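Local coordinates for phenylalanyl-tRNA synthetase beta chain (Bacteroides fragilis, PDB 3IG2) that forms the core domain of the beta subunit of the alpha2beta2 enzyme that charges tRNA(Phe) with L-phenylalanine using ATP, at the interface of chains A and B and the interface of chains A and C. Sequence-based numbering; all coordinates share one arbitrary frame. Chains: chain A/B/C, Phenylalanyl-tRNA synthetase beta chain.

Contact 1: the interface of chains A and B. Residues chain A 153-154, 157-158, 176, 182; chain B 81-82.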
loop_
_atom_site.group_PDB
_atom_site.type_symbol
_atom_site.label_atom_id
_atom_site.label_comp_id
_atom_site.label_asym_id
_atom_site.label_seq_id
_atom_site.Cartn_x
_atom_site.Cartn_y
_atom_site.Cartn_z
ATOM N N LEU A 153 10.741 -0.884 5.294
ATOM C CA LEU A 153 11.569 -0.597 6.465
ATOM C C LEU A 153 12.220 -1.853 7.037
ATOM O O LEU A 153 11.600 -2.911 7.055
ATOM C CB LEU A 153 10.721 0.078 7.558
ATOM C CG LEU A 153 10.750 1.593 7.805
ATOM C CD1 LEU A 153 11.747 1.902 8.925
ATOM C CD2 LEU A 153 11.020 2.429 6.538
ATOM N N ASP A 154 13.460 -1.716 7.517
ATOM C CA ASP A 154 14.182 -2.798 8.198
ATOM C C ASP A 154 13.738 -2.906 9.634
ATOM O O ASP A 154 14.238 -2.169 10.487
ATOM C CB ASP A 154 15.693 -2.527 8.207
ATOM C CG ASP A 154 16.472 -3.600 8.951
ATOM O OD1 ASP A 154 15.899 -4.644 9.305
ATOM O OD2 ASP A 154 17.664 -3.403 9.195
ATOM N N SER A 157 16.251 -2.860 12.542
ATOM C CA SER A 157 16.961 -1.618 12.847
ATOM C C SER A 157 16.258 -0.728 13.884
ATOM O O SER A 157 16.815 0.290 14.304
ATOM C CB SER A 157 17.150 -0.808 11.564
ATOM O OG SER A 157 15.910 -0.265 11.118
ATOM N N LEU A 158 15.042 -1.092 14.286
ATOM C CA LEU A 158 14.252 -0.232 15.168
ATOM C C LEU A 158 14.515 -0.513 16.641
ATOM O O LEU A 158 14.760 -1.665 17.030
ATOM C CB LEU A 158 12.766 -0.418 14.897
ATOM C CG LEU A 158 12.333 -0.335 13.436
ATOM C CD1 LEU A 158 10.911 -0.844 13.299
ATOM C CD2 LEU A 158 12.471 1.081 12.899
ATOM N N THR A 176 15.186 5.268 15.863
ATOM C CA THR A 176 16.365 4.723 15.192
ATOM C C THR A 176 17.354 4.326 16.276
ATOM O O THR A 176 17.148 4.625 17.453
ATOM C CB THR A 176 17.041 5.763 14.312
ATOM O OG1 THR A 176 17.465 6.866 15.133
ATOM C CG2 THR A 176 16.068 6.262 13.235
ATOM N N LEU A 182 10.612 7.725 15.187
ATOM C CA LEU A 182 9.962 7.405 13.909
ATOM C C LEU A 182 8.468 7.202 14.051
ATOM O O LEU A 182 7.731 7.426 13.096
ATOM C CB LEU A 182 10.562 6.137 13.286
ATOM C CG LEU A 182 12.063 6.077 13.032
ATOM C CD1 LEU A 182 12.409 4.728 12.437
ATOM C CD2 LEU A 182 12.512 7.187 12.109
ATOM N N ASN B 81 16.323 3.621 7.405
ATOM C CA ASN B 81 16.002 2.340 7.996
ATOM C C ASN B 81 15.323 1.409 7.000
ATOM O O ASN B 81 14.429 0.650 7.372
ATOM C CB ASN B 81 15.125 2.553 9.228
ATOM C CG ASN B 81 15.870 3.209 10.364
ATOM O OD1 ASN B 81 16.156 2.565 11.375
ATOM N ND2 ASN B 81 16.189 4.497 10.214
ATOM N N ALA B 82 15.763 1.460 5.740
ATOM C CA ALA B 82 15.108 0.701 4.673
ATOM C C ALA B 82 15.930 -0.446 4.087
ATOM O O ALA B 82 17.141 -0.353 3.897
ATOM C CB ALA B 82 14.634 1.637 3.557
HETATM O O HOH W 1 18.023 2.434 13.447
#
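B:Asn81 inserts its side chain among A:Leu153, A:Ser157 and A:Thr176 and loses by far the most surface to the partner in this patch between two copies of the core domain. Both of its oxygens are used. The backbone O accepts the amide N of A:Asp154 at 2.6 Å in a nearly straight bond (170° at H), the N-H coming in somewhat tilted from the carbonyl plane, while A:Leu153 and B:Ala82 pair as an antiparallel beta bridge. The side-chain OD1 takes the hydroxyl OG of A:Ser157 at 2.9 Å, in the plane of the amide and on a lone pair (115° at the oxygen). OG is also within hydrogen-bonding distance of the backbone O of A:Asp154, at 2.6 Å, so its one hydrogen must be shared or alternate between the two oxygens; chi1 of 71°, which places OG between the backbone N and C, turns it there. A:Leu153 brings its CD1 methyl against CB of B:Asn81, 3.5 Å away, the two side chains meeting at a slant. On the amide side, the CG2 methyl of A:Thr176 comes within 3.5 Å of ND2 of B:Asn81, the side chains crossing at about a right angle. Polar and methyl contacts are thus combined around B:Asn81; the pairing may belong to the crystal only. Water 1 adds a second link, standing 2.8 Å from OD1 of B:Asn81 and 2.6 Å from O of A:Ser157.

Contact 2: the interface of chains A and C. Residues chain A 30, 48-51; chain C 48-51.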
loop_
_atom_site.group_PDB
_atom_site.type_symbol
_atom_site.label_atom_id
_atom_site.label_comp_id
_atom_site.label_asym_id
_atom_site.label_seq_id
_atom_site.Cartn_x
_atom_site.Cartn_y
_atom_site.Cartn_z
ATOM N N LEU A 30 -6.003 24.395 11.277
ATOM C CA LEU A 30 -6.365 25.356 12.327
ATOM C C LEU A 30 -7.104 24.662 13.485
ATOM O O LEU A 30 -8.017 23.830 13.265
ATOM C CB LEU A 30 -7.234 26.491 11.765
ATOM C CG LEU A 30 -6.663 27.394 10.661
ATOM C CD1 LEU A 30 -7.780 27.932 9.827
ATOM C CD2 LEU A 30 -5.924 28.536 11.288
ATOM N N VAL A 48 2.191 27.213 17.261
ATOM C CA VAL A 48 2.260 28.308 16.304
ATOM C C VAL A 48 0.952 29.085 16.386
ATOM O O VAL A 48 -0.072 28.700 15.775
ATOM C CB VAL A 48 2.422 27.746 14.898
ATOM C CG1 VAL A 48 2.348 28.879 13.874
ATOM C CG2 VAL A 48 3.748 26.975 14.774
HETATM N N MSE A 49 0.943 30.140 17.173
HETATM C CA MSE A 49 -0.276 30.907 17.373
HETATM C C MSE A 49 -0.565 31.835 16.185
HETATM O O MSE A 49 0.331 32.232 15.481
HETATM C CB MSE A 49 -0.164 31.742 18.648
HETATM C CG MSE A 49 0.225 30.953 19.880
HETATM SE SE MSE A 49 -1.255 29.895 20.498
HETATM C CE MSE A 49 -2.629 31.280 20.441
ATOM N N LEU A 50 -1.830 32.165 15.984
ATOM C CA LEU A 50 -2.244 33.162 14.991
ATOM C C LEU A 50 -2.187 34.566 15.588
ATOM O O LEU A 50 -2.362 34.757 16.785
ATOM C CB LEU A 50 -3.696 32.912 14.567
ATOM C CG LEU A 50 -4.087 31.942 13.446
ATOM C CD1 LEU A 50 -3.001 30.977 12.989
ATOM C CD2 LEU A 50 -5.391 31.232 13.715
ATOM N N LEU A 51 -1.965 35.537 14.710
ATOM C CA LEU A 51 -2.014 36.930 15.047
ATOM C C LEU A 51 -3.435 37.251 15.508
ATOM O O LEU A 51 -4.416 36.754 14.953
ATOM C CB LEU A 51 -1.609 37.752 13.824
ATOM C CG LEU A 51 -1.390 39.251 14.015
ATOM C CD1 LEU A 51 0.016 39.533 14.530
ATOM C CD2 LEU A 51 -1.647 39.991 12.697
ATOM N N VAL C 48 -3.828 34.823 6.659
ATOM C CA VAL C 48 -3.803 34.220 7.988
ATOM C C VAL C 48 -2.391 34.388 8.504
ATOM O O VAL C 48 -1.480 33.646 8.141
ATOM C CB VAL C 48 -4.220 32.750 7.950
ATOM C CG1 VAL C 48 -4.107 32.109 9.339
ATOM C CG2 VAL C 48 -5.653 32.620 7.416
HETATM N N MSE C 49 -2.218 35.415 9.323
HETATM C CA MSE C 49 -0.913 35.856 9.806
HETATM C C MSE C 49 -0.625 35.089 11.080
HETATM O O MSE C 49 -1.550 34.720 11.804
HETATM C CB MSE C 49 -0.946 37.358 10.161
HETATM C CG MSE C 49 -1.168 38.302 9.009
HETATM SE SE MSE C 49 0.264 38.224 7.681
HETATM C CE MSE C 49 1.812 38.478 8.808
ATOM N N LEU C 50 0.660 34.920 11.372
ATOM C CA LEU C 50 1.109 34.229 12.559
ATOM C C LEU C 50 1.586 35.244 13.592
ATOM O O LEU C 50 1.809 36.405 13.260
ATOM C CB LEU C 50 2.227 33.266 12.181
ATOM C CG LEU C 50 1.869 31.857 11.688
ATOM C CD1 LEU C 50 0.410 31.632 11.286
ATOM C CD2 LEU C 50 2.815 31.335 10.648
ATOM N N LEU C 51 1.704 34.802 14.845
ATOM C CA LEU C 51 2.137 35.650 15.959
ATOM C C LEU C 51 3.582 36.158 15.810
ATOM O O LEU C 51 4.441 35.439 15.287
ATOM C CB LEU C 51 1.995 34.878 17.259
ATOM C CG LEU C 51 1.935 35.673 18.551
ATOM C CD1 LEU C 51 0.497 36.124 18.836
ATOM C CD2 LEU C 51 2.492 34.806 19.685
#
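The peptide groups that join A:Met49 to A:Leu50 and C:Met49 to C:Leu50 are the flat groups of this two-fold interface. Each carbonyl O takes the partner's Leu51 N-H from well above its plane, off the lone-pair directions: N of C:Leu51 lies 3.0 Å from O of A:Met49, 38° out of the plane, and N of A:Leu51 repeats this on O of C:Met49 at 3.0 Å, 45° out. CB of either Leu51 also approaches the same oxygen. With this pair of hydrogen bonds, A:Leu50 and C:Leu50 face each other as an antiparallel beta bridge, and side chains pack on both sides of it. On one side the CD1 methyls of the two Leu50 residues meet at 3.9 Å across the axis; chi2 of 14°, an unusual value, nearly eclipses each CD1 with its own CA. Val48 flanks them: CG1 of A:Val48 touches CG of C:Leu50 at 3.7 Å, and CG1 of C:Val48 reaches CD1 of A:Leu50 at 4.0 Å. On the other side A:Leu51 and C:Met49 run alongside each other and point the same way, CD2 of A:Leu51 3.7 Å from CB of the selenomethionine C:Met49. The natural enzyme is an alpha2beta2 tetramer, and the structure alone does not show whether this beta-beta contact occurs in it. The site is built on strand 48-49 and the residues just after it, between the 3-10 helices 44-46 and 53-55, with A:Leu30 of strand 30-31 at its margin.

Contact 1 and contact 2 lie about 35 Å apart between the centres of their C-alpha atoms and have no residue in common. Contact 1 joins chain A residues around the 3-10 helix 155-157, A:Thr176 and strand 181-188 to the chain B loop at 81-82; contact 2 uses strand 48-49 and its continuation in both chains. Because the surfaces are separate, one copy can hold two neighbours at once, as chain A does. The interface of contact 2 is two-fold symmetric; that of contact 1 is not an exact two-fold. With the alpha subunits absent here, either interface could reflect crystal packing of the isolated domain.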